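Local coordinates for histidinol-phosphatase (Listeria monocytogenes serotype 4b str. H7858, PDB 6NLR), which probably hydrolyses histidinol phosphate to histidinol and phosphate in histidine biosynthesis, using a trinuclear metal centre, at residues Glu10-His14 against Thr60-Ala64; Met204-Arg208 against Lys241-Leu245; Phe124-Gln128 against Glu143-Tyr149; Pro42-Phe47 against Leu97-Phe103. All coordinates share one frame. Numbering follows the deposited sequence.

Contact 1: residues Glu10-His14 against Thr60-Ala64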
loop_
_atom_site.group_PDB
_atom_site.type_symbol
_atom_site.label_atom_id
_atom_site.label_comp_id
_atom_site.label_asym_id
_atom_site.label_seq_id
_atom_site.Cartn_x
_atom_site.Cartn_y
_atom_site.Cartn_z
ATOM N N GLU A 10 13.926 7.876 3.325
ATOM C CA GLU A 10 14.019 9.320 3.672
ATOM C C GLU A 10 13.315 10.167 2.600
ATOM O O GLU A 10 13.049 11.333 2.889
ATOM C CB GLU A 10 15.473 9.761 3.893
ATOM C CG GLU A 10 16.363 9.731 2.644
ATOM C CD GLU A 10 16.997 8.382 2.274
ATOM O OE1 GLU A 10 16.562 7.311 2.797
ATOM O OE2 GLU A 10 17.894 8.387 1.420
ATOM N N PHE A 11 12.982 9.624 1.425
ATOM C CA PHE A 11 12.265 10.379 0.354
ATOM C C PHE A 11 10.761 10.465 0.659
ATOM O O PHE A 11 10.032 11.138 -0.064
ATOM C CB PHE A 11 12.572 9.787 -1.025
ATOM C CG PHE A 11 13.937 10.179 -1.533
ATOM C CD1 PHE A 11 15.063 9.430 -1.219
ATOM C CD2 PHE A 11 14.110 11.318 -2.304
ATOM C CE1 PHE A 11 16.319 9.804 -1.672
ATOM C CE2 PHE A 11 15.367 11.701 -2.740
ATOM C CZ PHE A 11 16.467 10.938 -2.436
ATOM N N CYS A 12 10.300 9.794 1.710
ATOM C CA CYS A 12 8.886 9.826 2.147
ATOM C C CYS A 12 8.694 11.008 3.099
ATOM O O CYS A 12 9.196 10.968 4.218
ATOM C CB CYS A 12 8.503 8.529 2.845
ATOM S SG CYS A 12 6.766 8.526 3.326
ATOM N N PRO A 13 7.944 12.066 2.727
ATOM C CA PRO A 13 7.807 13.246 3.590
ATOM C C PRO A 13 7.108 12.949 4.937
ATOM O O PRO A 13 7.380 13.640 5.872
ATOM C CB PRO A 13 7.002 14.271 2.755
ATOM C CG PRO A 13 7.023 13.713 1.329
ATOM C CD PRO A 13 7.178 12.205 1.474
ATOM N N HIS A 14 6.286 11.901 5.040
ATOM C CA HIS A 14 5.558 11.544 6.290
ATOM C C HIS A 14 6.258 10.401 7.043
ATOM O O HIS A 14 5.688 9.926 8.033
ATOM C CB HIS A 14 4.096 11.186 5.995
ATOM C CG HIS A 14 3.902 10.098 4.991
ATOM N ND1 HIS A 14 3.821 8.762 5.319
ATOM C CD2 HIS A 14 3.725 10.163 3.654
ATOM C CE1 HIS A 14 3.631 8.059 4.220
ATOM N NE2 HIS A 14 3.574 8.889 3.188
ATOM N N THR A 60 2.052 15.887 2.212
ATOM C CA THR A 60 2.999 14.978 2.908
ATOM C C THR A 60 2.953 13.591 2.248
ATOM O O THR A 60 3.781 12.747 2.617
ATOM C CB THR A 60 2.577 15.092 4.380
ATOM O OG1 THR A 60 3.566 15.853 5.069
ATOM C CG2 THR A 60 2.219 13.794 5.028
ATOM N N ALA A 61 2.028 13.362 1.301
ATOM C CA ALA A 61 1.754 12.025 0.729
ATOM C C ALA A 61 3.004 11.472 0.037
ATOM O O ALA A 61 3.267 10.270 0.161
ATOM C CB ALA A 61 0.587 12.084 -0.229
ATOM N N SER A 62 3.724 12.285 -0.729
ATOM C CA SER A 62 4.794 11.729 -1.588
ATOM C C SER A 62 5.783 12.804 -1.978
ATOM O O SER A 62 5.503 13.982 -1.830
ATOM C CB SER A 62 4.185 11.069 -2.794
ATOM O OG SER A 62 3.591 12.046 -3.611
HETATM N N MSE A 63 6.934 12.363 -2.485
HETATM C CA MSE A 63 7.952 13.265 -2.991
HETATM C C MSE A 63 7.439 13.996 -4.238
HETATM O O MSE A 63 6.413 13.622 -4.817
HETATM C CB MSE A 63 9.213 12.452 -3.309
HETATM C CG MSE A 63 9.090 11.597 -4.555
HETATM SE SE MSE A 63 10.629 10.394 -4.804
HETATM C CE MSE A 63 9.918 8.611 -4.563
ATOM N N ALA A 64 8.182 15.033 -4.645
ATOM C CA ALA A 64 7.916 15.775 -5.867
ATOM C C ALA A 64 8.559 15.067 -7.058
ATOM O O ALA A 64 9.514 14.320 -6.896
ATOM C CB ALA A 64 8.452 17.186 -5.736
#
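Residues 10-14 and 60-64 are two loop segments that run in nearly opposite directions, 170° apart end to end. The backbones come closest at Pro13 and Thr60, whose CA atoms are 5.2 Å apart. Phe11 and Met63 pair at the other end with 6.2 Å between CA atoms. Pro13 packs against the second loop: its CB is 3.6 Å from Thr60 O and its CG 3.5 Å from Ser62 O. His14 points toward Thr60 and Ala61, and its NE2 makes a weak hydrogen bond of 3.3 Å to Ala61 O. His14 also binds a manganese ion together with His40 and His260, so the contact borders the metal centre of the PHP domain. A sulfate ion also lies beside the His14 side chain. At the far end the selenium of Met63, a selenomethionine, is 5.4 Å from the centroid of the Phe11 ring in an oblique Met-aromatic contact. Helix 68-81 packs behind this pair, with Tyr70 and Met75 on Phe11 and Tyr71 on Met63.

Contact 2: residues Met204-Arg208 against Lys241-Leu245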
loop_
_atom_site.group_PDB
_atom_site.type_symbol
_atom_site.label_atom_id
_atom_site.label_comp_id
_atom_site.label_asym_id
_atom_site.label_seq_id
_atom_site.Cartn_x
_atom_site.Cartn_y
_atom_site.Cartn_z
HETATM N N MSE A 204 -18.244 -9.511 2.158
HETATM C CA MSE A 204 -17.584 -10.776 1.888
HETATM C C MSE A 204 -17.677 -11.134 0.401
HETATM O O MSE A 204 -16.707 -11.632 -0.170
HETATM C CB MSE A 204 -18.172 -11.905 2.736
HETATM C CG MSE A 204 -17.678 -11.937 4.167
HETATM SE SE MSE A 204 -15.693 -11.803 4.304
HETATM C CE MSE A 204 -15.042 -13.189 3.074
ATOM N N GLU A 205 -18.842 -10.881 -0.200
ATOM C CA GLU A 205 -19.064 -11.156 -1.615
ATOM C C GLU A 205 -18.144 -10.271 -2.473
ATOM O O GLU A 205 -17.551 -10.778 -3.448
ATOM C CB GLU A 205 -20.535 -10.925 -1.979
ATOM C CG GLU A 205 -20.864 -11.175 -3.446
ATOM C CD GLU A 205 -20.479 -12.547 -4.011
ATOM O OE1 GLU A 205 -20.385 -13.521 -3.227
ATOM O OE2 GLU A 205 -20.275 -12.651 -5.243
ATOM N N LYS A 206 -17.989 -9.005 -2.087
ATOM C CA LYS A 206 -17.091 -8.056 -2.781
ATOM C C LYS A 206 -15.646 -8.570 -2.695
ATOM O O LYS A 206 -14.926 -8.477 -3.715
ATOM C CB LYS A 206 -17.249 -6.647 -2.211
ATOM C CG LYS A 206 -17.956 -5.664 -3.136
ATOM C CD LYS A 206 -17.049 -5.028 -4.190
ATOM C CE LYS A 206 -17.657 -3.806 -4.863
ATOM N NZ LYS A 206 -18.295 -2.885 -3.874
ATOM N N PHE A 207 -15.205 -9.074 -1.539
ATOM C CA PHE A 207 -13.854 -9.670 -1.405
ATOM C C PHE A 207 -13.727 -10.884 -2.352
ATOM O O PHE A 207 -12.680 -11.033 -2.990
ATOM C CB PHE A 207 -13.535 -10.025 0.041
ATOM C CG PHE A 207 -12.903 -8.912 0.839
ATOM C CD1 PHE A 207 -11.662 -8.392 0.493
ATOM C CD2 PHE A 207 -13.518 -8.435 1.986
ATOM C CE1 PHE A 207 -11.049 -7.411 1.264
ATOM C CE2 PHE A 207 -12.913 -7.451 2.755
ATOM C CZ PHE A 207 -11.677 -6.938 2.394
ATOM N N ARG A 208 -14.758 -11.712 -2.470
ATOM C CA ARG A 208 -14.692 -12.938 -3.317
ATOM C C ARG A 208 -14.520 -12.513 -4.778
ATOM O O ARG A 208 -13.683 -13.122 -5.469
ATOM C CB ARG A 208 -15.927 -13.825 -3.136
ATOM C CG ARG A 208 -15.866 -14.642 -1.851
ATOM C CD ARG A 208 -16.842 -15.802 -1.773
ATOM N NE ARG A 208 -18.202 -15.281 -1.774
ATOM C CZ ARG A 208 -18.916 -14.967 -0.687
ATOM N NH1 ARG A 208 -18.426 -15.121 0.532
ATOM N NH2 ARG A 208 -20.139 -14.481 -0.829
ATOM N N LYS A 241 -9.356 -14.428 7.417
ATOM C CA LYS A 241 -10.466 -14.975 6.580
ATOM C C LYS A 241 -10.161 -14.712 5.093
ATOM O O LYS A 241 -10.316 -15.640 4.271
ATOM C CB LYS A 241 -11.820 -14.364 6.960
ATOM C CG LYS A 241 -13.017 -15.156 6.457
ATOM C CD LYS A 241 -14.359 -14.484 6.688
ATOM C CE LYS A 241 -15.515 -15.381 6.291
ATOM N NZ LYS A 241 -16.797 -14.963 6.908
ATOM N N ILE A 242 -9.670 -13.522 4.758
ATOM C CA ILE A 242 -9.354 -13.149 3.352
ATOM C C ILE A 242 -8.105 -13.912 2.911
ATOM O O ILE A 242 -8.114 -14.443 1.784
ATOM C CB ILE A 242 -9.195 -11.635 3.198
ATOM C CG1 ILE A 242 -10.421 -10.858 3.700
ATOM C CG2 ILE A 242 -8.788 -11.274 1.772
ATOM C CD1 ILE A 242 -11.745 -11.360 3.235
ATOM N N VAL A 243 -7.092 -14.016 3.779
ATOM C CA VAL A 243 -5.830 -14.732 3.473
ATOM C C VAL A 243 -6.166 -16.174 3.071
ATOM O O VAL A 243 -5.613 -16.655 2.076
ATOM C CB VAL A 243 -4.833 -14.669 4.647
ATOM C CG1 VAL A 243 -3.680 -15.651 4.449
ATOM C CG2 VAL A 243 -4.305 -13.243 4.831
ATOM N N THR A 244 -7.056 -16.832 3.807
ATOM C CA THR A 244 -7.470 -18.235 3.568
ATOM C C THR A 244 -8.147 -18.358 2.195
ATOM O O THR A 244 -7.765 -19.251 1.456
ATOM C CB THR A 244 -8.363 -18.724 4.719
ATOM O OG1 THR A 244 -7.536 -18.615 5.878
ATOM C CG2 THR A 244 -8.862 -20.143 4.565
ATOM N N LEU A 245 -9.121 -17.511 1.875
ATOM C CA LEU A 245 -9.763 -17.502 0.532
ATOM C C LEU A 245 -8.686 -17.296 -0.543
ATOM O O LEU A 245 -8.673 -18.070 -1.512
ATOM C CB LEU A 245 -10.838 -16.422 0.447
ATOM C CG LEU A 245 -12.049 -16.635 1.356
ATOM C CD1 LEU A 245 -12.954 -15.415 1.364
ATOM C CD2 LEU A 245 -12.817 -17.897 0.983
#
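This is apolar helix-to-helix packing between helix 201-217 and helix 240-248, on the far side of the chain's centre from the loops at 10-14 and 60-64. The short axes approach to 11.2 Å and cross at -35°, with both helices running roughly the same way. That is a wide spacing, so long side chains fill the gap. Met204, a selenomethionine, reaches three residues of the other helix. Met204 CE is 3.5 Å from Leu245 CD1 and 3.8 Å from Ile242 CD1, and Met204 SE is 3.8 Å from Lys241 CD. Each helix is followed by a strand of the parallel sheet formed by 178-179, 220-224 and 253-256, so the two are successive helices of an alternating alpha/beta arrangement, as in the TIM-barrel-like PHP family. Ile242 CD1 sits over the face of the Phe207 ring, 3.8 Å from its centroid, in a CH-pi contact. Arg208 CG is 4.4 Å from Leu245 CD1, while Arg208 NH2 forms salt bridges with Glu205 OE1, at 2.6 Å, and with Glu201.

Contact 3: residues Phe124-Gln128 against Glu143-Tyr149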
loop_
_atom_site.group_PDB
_atom_site.type_symbol
_atom_site.label_atom_id
_atom_site.label_comp_id
_atom_site.label_asym_id
_atom_site.label_seq_id
_atom_site.Cartn_x
_atom_site.Cartn_y
_atom_site.Cartn_z
ATOM N N PHE A 124 -6.955 7.118 -1.520
ATOM C CA PHE A 124 -7.886 8.264 -1.645
ATOM C C PHE A 124 -9.186 7.798 -2.307
ATOM O O PHE A 124 -9.148 7.034 -3.291
ATOM C CB PHE A 124 -7.264 9.383 -2.477
ATOM C CG PHE A 124 -6.044 10.031 -1.875
ATOM C CD1 PHE A 124 -6.172 11.057 -0.955
ATOM C CD2 PHE A 124 -4.768 9.637 -2.270
ATOM C CE1 PHE A 124 -5.043 11.664 -0.423
ATOM C CE2 PHE A 124 -3.644 10.229 -1.722
ATOM C CZ PHE A 124 -3.786 11.236 -0.798
ATOM N N LEU A 125 -10.308 8.259 -1.771
ATOM C CA LEU A 125 -11.656 8.083 -2.359
ATOM C C LEU A 125 -12.309 9.444 -2.484
ATOM O O LEU A 125 -11.955 10.360 -1.725
ATOM C CB LEU A 125 -12.522 7.259 -1.403
ATOM C CG LEU A 125 -12.315 5.767 -1.402
ATOM C CD1 LEU A 125 -13.213 5.149 -0.331
ATOM C CD2 LEU A 125 -12.607 5.202 -2.782
ATOM N N GLU A 126 -13.278 9.544 -3.382
ATOM C CA GLU A 126 -14.202 10.701 -3.418
ATOM C C GLU A 126 -14.885 10.797 -2.051
ATOM O O GLU A 126 -15.375 9.755 -1.548
ATOM C CB GLU A 126 -15.227 10.560 -4.543
ATOM C CG GLU A 126 -16.455 11.402 -4.289
ATOM C CD GLU A 126 -17.257 11.773 -5.513
ATOM O OE1 GLU A 126 -17.026 11.143 -6.584
ATOM O OE2 GLU A 126 -18.094 12.684 -5.391
ATOM N N GLY A 127 -14.915 11.992 -1.477
ATOM C CA GLY A 127 -15.578 12.228 -0.190
ATOM C C GLY A 127 -16.095 13.636 -0.103
ATOM O O GLY A 127 -16.308 14.280 -1.155
ATOM N N GLN A 128 -16.282 14.107 1.121
ATOM C CA GLN A 128 -16.914 15.412 1.402
ATOM C C GLN A 128 -15.945 16.490 0.914
ATOM O O GLN A 128 -14.822 16.578 1.480
ATOM C CB GLN A 128 -17.235 15.505 2.888
ATOM C CG GLN A 128 -18.093 16.703 3.255
ATOM C CD GLN A 128 -19.470 16.695 2.640
ATOM O OE1 GLN A 128 -19.996 17.744 2.272
ATOM N NE2 GLN A 128 -20.076 15.529 2.542
ATOM N N GLU A 143 -14.992 12.135 8.936
ATOM C CA GLU A 143 -15.620 13.358 8.374
ATOM C C GLU A 143 -15.609 13.279 6.849
ATOM O O GLU A 143 -16.578 13.701 6.251
ATOM C CB GLU A 143 -14.914 14.609 8.887
ATOM C CG GLU A 143 -15.301 14.904 10.320
ATOM C CD GLU A 143 -14.356 15.812 11.086
ATOM O OE1 GLU A 143 -13.607 16.581 10.431
ATOM O OE2 GLU A 143 -14.401 15.770 12.339
ATOM N N GLY A 144 -14.553 12.738 6.261
ATOM C CA GLY A 144 -14.357 12.771 4.810
ATOM C C GLY A 144 -15.079 11.649 4.092
ATOM O O GLY A 144 -15.562 11.882 2.970
ATOM N N ILE A 145 -15.071 10.452 4.673
ATOM C CA ILE A 145 -15.447 9.203 3.942
ATOM C C ILE A 145 -16.609 8.498 4.646
ATOM O O ILE A 145 -17.642 8.276 3.983
ATOM C CB ILE A 145 -14.224 8.319 3.718
ATOM C CG1 ILE A 145 -13.337 8.946 2.648
ATOM C CG2 ILE A 145 -14.622 6.878 3.370
ATOM C CD1 ILE A 145 -11.940 8.350 2.525
ATOM N N VAL A 146 -16.505 8.197 5.936
ATOM C CA VAL A 146 -17.560 7.376 6.602
ATOM C C VAL A 146 -18.899 8.128 6.541
ATOM O O VAL A 146 -19.918 7.533 6.090
ATOM C CB VAL A 146 -17.156 6.982 8.029
ATOM C CG1 VAL A 146 -18.299 6.245 8.717
ATOM C CG2 VAL A 146 -15.882 6.121 8.003
ATOM N N GLN A 147 -18.918 9.378 6.983
ATOM C CA GLN A 147 -20.140 10.208 6.981
ATOM C C GLN A 147 -20.616 10.421 5.535
ATOM O O GLN A 147 -21.830 10.449 5.323
ATOM C CB GLN A 147 -19.880 11.509 7.734
ATOM C CG GLN A 147 -19.892 11.313 9.244
ATOM C CD GLN A 147 -19.633 12.596 9.996
ATOM O OE1 GLN A 147 -19.821 12.678 11.205
ATOM N NE2 GLN A 147 -19.264 13.636 9.272
ATOM N N PHE A 148 -19.702 10.562 4.579
ATOM C CA PHE A 148 -20.051 10.794 3.157
ATOM C C PHE A 148 -20.810 9.581 2.608
ATOM O O PHE A 148 -21.855 9.808 1.933
ATOM C CB PHE A 148 -18.804 11.086 2.320
ATOM C CG PHE A 148 -19.070 11.426 0.876
ATOM C CD1 PHE A 148 -19.458 12.701 0.510
ATOM C CD2 PHE A 148 -18.871 10.480 -0.119
ATOM C CE1 PHE A 148 -19.667 13.013 -0.827
ATOM C CE2 PHE A 148 -19.086 10.788 -1.457
ATOM C CZ PHE A 148 -19.482 12.055 -1.809
ATOM N N TYR A 149 -20.328 8.354 2.882
ATOM C CA TYR A 149 -20.881 7.101 2.302
ATOM C C TYR A 149 -22.056 6.592 3.130
ATOM O O TYR A 149 -22.834 5.809 2.581
ATOM C CB TYR A 149 -19.779 6.077 2.044
ATOM C CG TYR A 149 -18.935 6.449 0.850
ATOM C CD1 TYR A 149 -19.438 6.376 -0.438
ATOM C CD2 TYR A 149 -17.661 6.948 1.025
ATOM C CE1 TYR A 149 -18.672 6.767 -1.528
ATOM C CE2 TYR A 149 -16.870 7.313 -0.052
ATOM C CZ TYR A 149 -17.380 7.232 -1.331
ATOM O OH TYR A 149 -16.606 7.634 -2.379
#
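Two polar contacts tie the C-terminal end of strand 117-127, in the mixed sheet of the PHP domain, to helix 138-149. Gln128 N donates to Gly144 O at 3.0 Å. This carbonyl lies in a wider pi-type turn at 143-146. The Tyr149 hydroxyl OH lies 2.6 Å from Glu126 O, a weak hydrogen bond. Gly127 CA also makes a CA-H...O contact of 3.2 Å with Gly144 O. An ideal CB on Gly127 would clash with that same oxygen. Gly127 CA lies over the face of the Phe148 ring, 3.7 Å from its centroid, as a CH-pi contact. Apolar contacts join Leu125 CB to Ile145 CD1 at 4.1 Å and Leu125 CD1 to Tyr149 CE2 at 4.3 Å. Ile134 touches both Leu125 and Ile145, and helix 152-168 packs on Ile145 and Tyr149. The strand and helix axes are 7.6 Å apart at 53°. Because residue 127 is glycine, the strand end can come up against Gly144 O and meet the helix backbone directly.

Contact 4: residues Pro42-Phe47 against Leu97-Phe103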
loop_
_atom_site.group_PDB
_atom_site.type_symbol
_atom_site.label_atom_id
_atom_site.label_comp_id
_atom_site.label_asym_id
_atom_site.label_seq_id
_atom_site.Cartn_x
_atom_site.Cartn_y
_atom_site.Cartn_z
ATOM N N PRO A 42 5.095 10.369 -6.856
ATOM C CA PRO A 42 4.497 11.704 -6.854
ATOM C C PRO A 42 3.024 11.728 -7.307
ATOM O O PRO A 42 2.680 11.018 -8.247
ATOM C CB PRO A 42 5.365 12.480 -7.860
ATOM C CG PRO A 42 6.713 11.787 -7.798
ATOM C CD PRO A 42 6.374 10.320 -7.580
ATOM N N LEU A 43 2.180 12.513 -6.627
ATOM C CA LEU A 43 0.737 12.635 -6.997
ATOM C C LEU A 43 0.592 13.528 -8.224
ATOM O O LEU A 43 1.438 14.376 -8.427
ATOM C CB LEU A 43 -0.071 13.211 -5.843
ATOM C CG LEU A 43 -0.050 12.399 -4.554
ATOM C CD1 LEU A 43 -0.863 13.110 -3.486
ATOM C CD2 LEU A 43 -0.597 11.012 -4.794
ATOM N N SER A 44 -0.439 13.303 -9.034
ATOM C CA SER A 44 -0.885 14.231 -10.102
ATOM C C SER A 44 -1.120 15.616 -9.477
ATOM O O SER A 44 -1.838 15.683 -8.454
ATOM C CB SER A 44 -2.127 13.703 -10.783
ATOM O OG SER A 44 -2.946 14.773 -11.218
ATOM N N SER A 45 -0.555 16.679 -10.060
ATOM C CA SER A 45 -0.828 18.075 -9.638
ATOM C C SER A 45 -2.314 18.407 -9.869
ATOM O O SER A 45 -2.857 19.183 -9.062
ATOM C CB SER A 45 0.092 19.062 -10.322
ATOM O OG SER A 45 -0.054 18.979 -11.731
ATOM N N GLU A 46 -2.952 17.848 -10.905
ATOM C CA GLU A 46 -4.408 18.020 -11.165
ATOM C C GLU A 46 -5.206 17.381 -10.021
ATOM O O GLU A 46 -6.168 17.984 -9.555
ATOM C CB GLU A 46 -4.856 17.384 -12.486
ATOM C CG GLU A 46 -4.444 18.159 -13.711
ATOM C CD GLU A 46 -4.967 19.587 -13.708
ATOM O OE1 GLU A 46 -6.222 19.787 -13.717
ATOM O OE2 GLU A 46 -4.124 20.490 -13.648
ATOM N N PHE A 47 -4.851 16.168 -9.626
ATOM C CA PHE A 47 -5.516 15.447 -8.513
ATOM C C PHE A 47 -5.448 16.295 -7.234
ATOM O O PHE A 47 -6.421 16.433 -6.501
ATOM C CB PHE A 47 -4.857 14.077 -8.325
ATOM C CG PHE A 47 -5.383 13.356 -7.121
ATOM C CD1 PHE A 47 -6.552 12.619 -7.199
ATOM C CD2 PHE A 47 -4.747 13.477 -5.898
ATOM C CE1 PHE A 47 -7.069 11.996 -6.069
ATOM C CE2 PHE A 47 -5.261 12.843 -4.777
ATOM C CZ PHE A 47 -6.421 12.121 -4.867
ATOM N N LEU A 97 -5.354 6.443 -8.564
ATOM C CA LEU A 97 -6.115 7.719 -8.480
ATOM C C LEU A 97 -7.335 7.608 -9.406
ATOM O O LEU A 97 -7.174 7.657 -10.651
ATOM C CB LEU A 97 -5.183 8.873 -8.870
ATOM C CG LEU A 97 -3.952 9.069 -7.980
ATOM C CD1 LEU A 97 -3.072 10.195 -8.513
ATOM C CD2 LEU A 97 -4.325 9.340 -6.517
ATOM N N ILE A 98 -8.504 7.418 -8.802
ATOM C CA ILE A 98 -9.797 7.228 -9.527
ATOM C C ILE A 98 -10.035 8.462 -10.409
ATOM O O ILE A 98 -9.984 9.593 -9.881
ATOM C CB ILE A 98 -10.934 6.987 -8.519
ATOM C CG1 ILE A 98 -10.727 5.670 -7.763
ATOM C CG2 ILE A 98 -12.302 7.032 -9.210
ATOM C CD1 ILE A 98 -11.418 5.616 -6.432
ATOM N N GLY A 99 -10.188 8.244 -11.715
ATOM C CA GLY A 99 -10.404 9.300 -12.715
ATOM C C GLY A 99 -9.100 9.877 -13.243
ATOM O O GLY A 99 -9.189 10.755 -14.097
ATOM N N TYR A 100 -7.922 9.429 -12.774
ATOM C CA TYR A 100 -6.612 9.946 -13.258
ATOM C C TYR A 100 -5.733 8.813 -13.826
ATOM O O TYR A 100 -4.485 8.896 -13.724
ATOM C CB TYR A 100 -5.921 10.713 -12.127
ATOM C CG TYR A 100 -6.653 11.969 -11.742
ATOM C CD1 TYR A 100 -7.738 11.912 -10.889
ATOM C CD2 TYR A 100 -6.302 13.199 -12.267
ATOM C CE1 TYR A 100 -8.438 13.048 -10.534
ATOM C CE2 TYR A 100 -6.986 14.355 -11.913
ATOM C CZ TYR A 100 -8.065 14.269 -11.055
ATOM O OH TYR A 100 -8.770 15.379 -10.710
ATOM N N GLU A 101 -6.346 7.792 -14.433
ATOM C CA GLU A 101 -5.617 6.644 -15.044
ATOM C C GLU A 101 -4.619 7.160 -16.085
ATOM O O GLU A 101 -3.522 6.593 -16.168
ATOM C CB GLU A 101 -6.594 5.626 -15.640
ATOM C CG GLU A 101 -7.359 4.880 -14.566
ATOM C CD GLU A 101 -8.210 3.720 -15.032
ATOM O OE1 GLU A 101 -8.343 3.514 -16.284
ATOM O OE2 GLU A 101 -8.747 3.015 -14.141
ATOM N N ASP A 102 -4.970 8.189 -16.857
ATOM C CA ASP A 102 -4.065 8.732 -17.905
ATOM C C ASP A 102 -2.772 9.207 -17.238
ATOM O O ASP A 102 -1.691 8.880 -17.757
ATOM C CB ASP A 102 -4.703 9.854 -18.736
ATOM C CG ASP A 102 -5.844 9.391 -19.629
ATOM O OD1 ASP A 102 -6.064 8.167 -19.701
ATOM O OD2 ASP A 102 -6.529 10.261 -20.231
ATOM N N PHE A 103 -2.863 9.970 -16.149
ATOM C CA PHE A 103 -1.666 10.458 -15.416
ATOM C C PHE A 103 -0.838 9.239 -14.988
ATOM O O PHE A 103 0.364 9.207 -15.208
ATOM C CB PHE A 103 -2.018 11.317 -14.195
ATOM C CG PHE A 103 -0.862 11.466 -13.242
ATOM C CD1 PHE A 103 0.144 12.389 -13.488
ATOM C CD2 PHE A 103 -0.724 10.607 -12.157
ATOM C CE1 PHE A 103 1.234 12.487 -12.637
ATOM C CE2 PHE A 103 0.369 10.703 -11.306
ATOM C CZ PHE A 103 1.344 11.638 -11.551
#
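Tyr100, Leu97 and Phe47 bury the most area here, each between 65 and 68 Å². Phe47 touches both of the others. Leu97 CD2 sits over one face of the Phe47 ring, 3.8 Å from its centroid, in a CH-pi contact. The edge of Phe47 points at the face of Tyr100 in a T-shaped stack, with centroids 5.6 Å apart and planes at 87°. Phe47 CB also lies over the Tyr100 ring, 4.1 Å from its centroid. Glu46 CB meets the ring edge at Tyr100 CE2, 3.7 Å away, while the Glu46 carboxylate forms a salt bridge with Lys49. Beside this group, Ser44 CB lies over the face of Phe103, 3.6 Å from the ring centroid. Phe124 of strand 117-127 meets Phe47 edge-to-face. Two local motifs set the backbone. Ser44 is an N-cap: Phe47 N donates to Ser44 OG at 2.8 Å. Leu97 to Tyr100 form a type II beta turn, closed by Tyr100 N to Leu97 O at 2.9 Å, and Tyr100 is the N-cap residue of helix 101-111. The segments follow neighbouring parallel strands 34-40 and 87-95, an arrangement typical of adjacent beta-alpha loops in a TIM-barrel-like PHP domain.

In the fold
Contact 4 is the buried one, contact 1 lies at the surface, and contacts 2 and 3 are partly buried. Contacts 1 and 4 touch, through Ser62 against Pro42 and Leu43 and Ala61 against Leu43. Their segments alternate along the chain. Contact 4 meets contact 3, where Phe124 packs on Phe47 and Ile98 on Leu125. Contacts 1 and 4 hold loops after strands of the mixed sheet; contact 3 uses strand 117-127. Contact 2 stands apart, its centre about 32 Å from that of contact 1, among helices beside the parallel sheet. Chemistry follows place: a metal ligand in contact 1, apolar packing with one CH-pi contact in contact 2, main-chain polar contacts in contact 3, and aromatic stacking in contact 4.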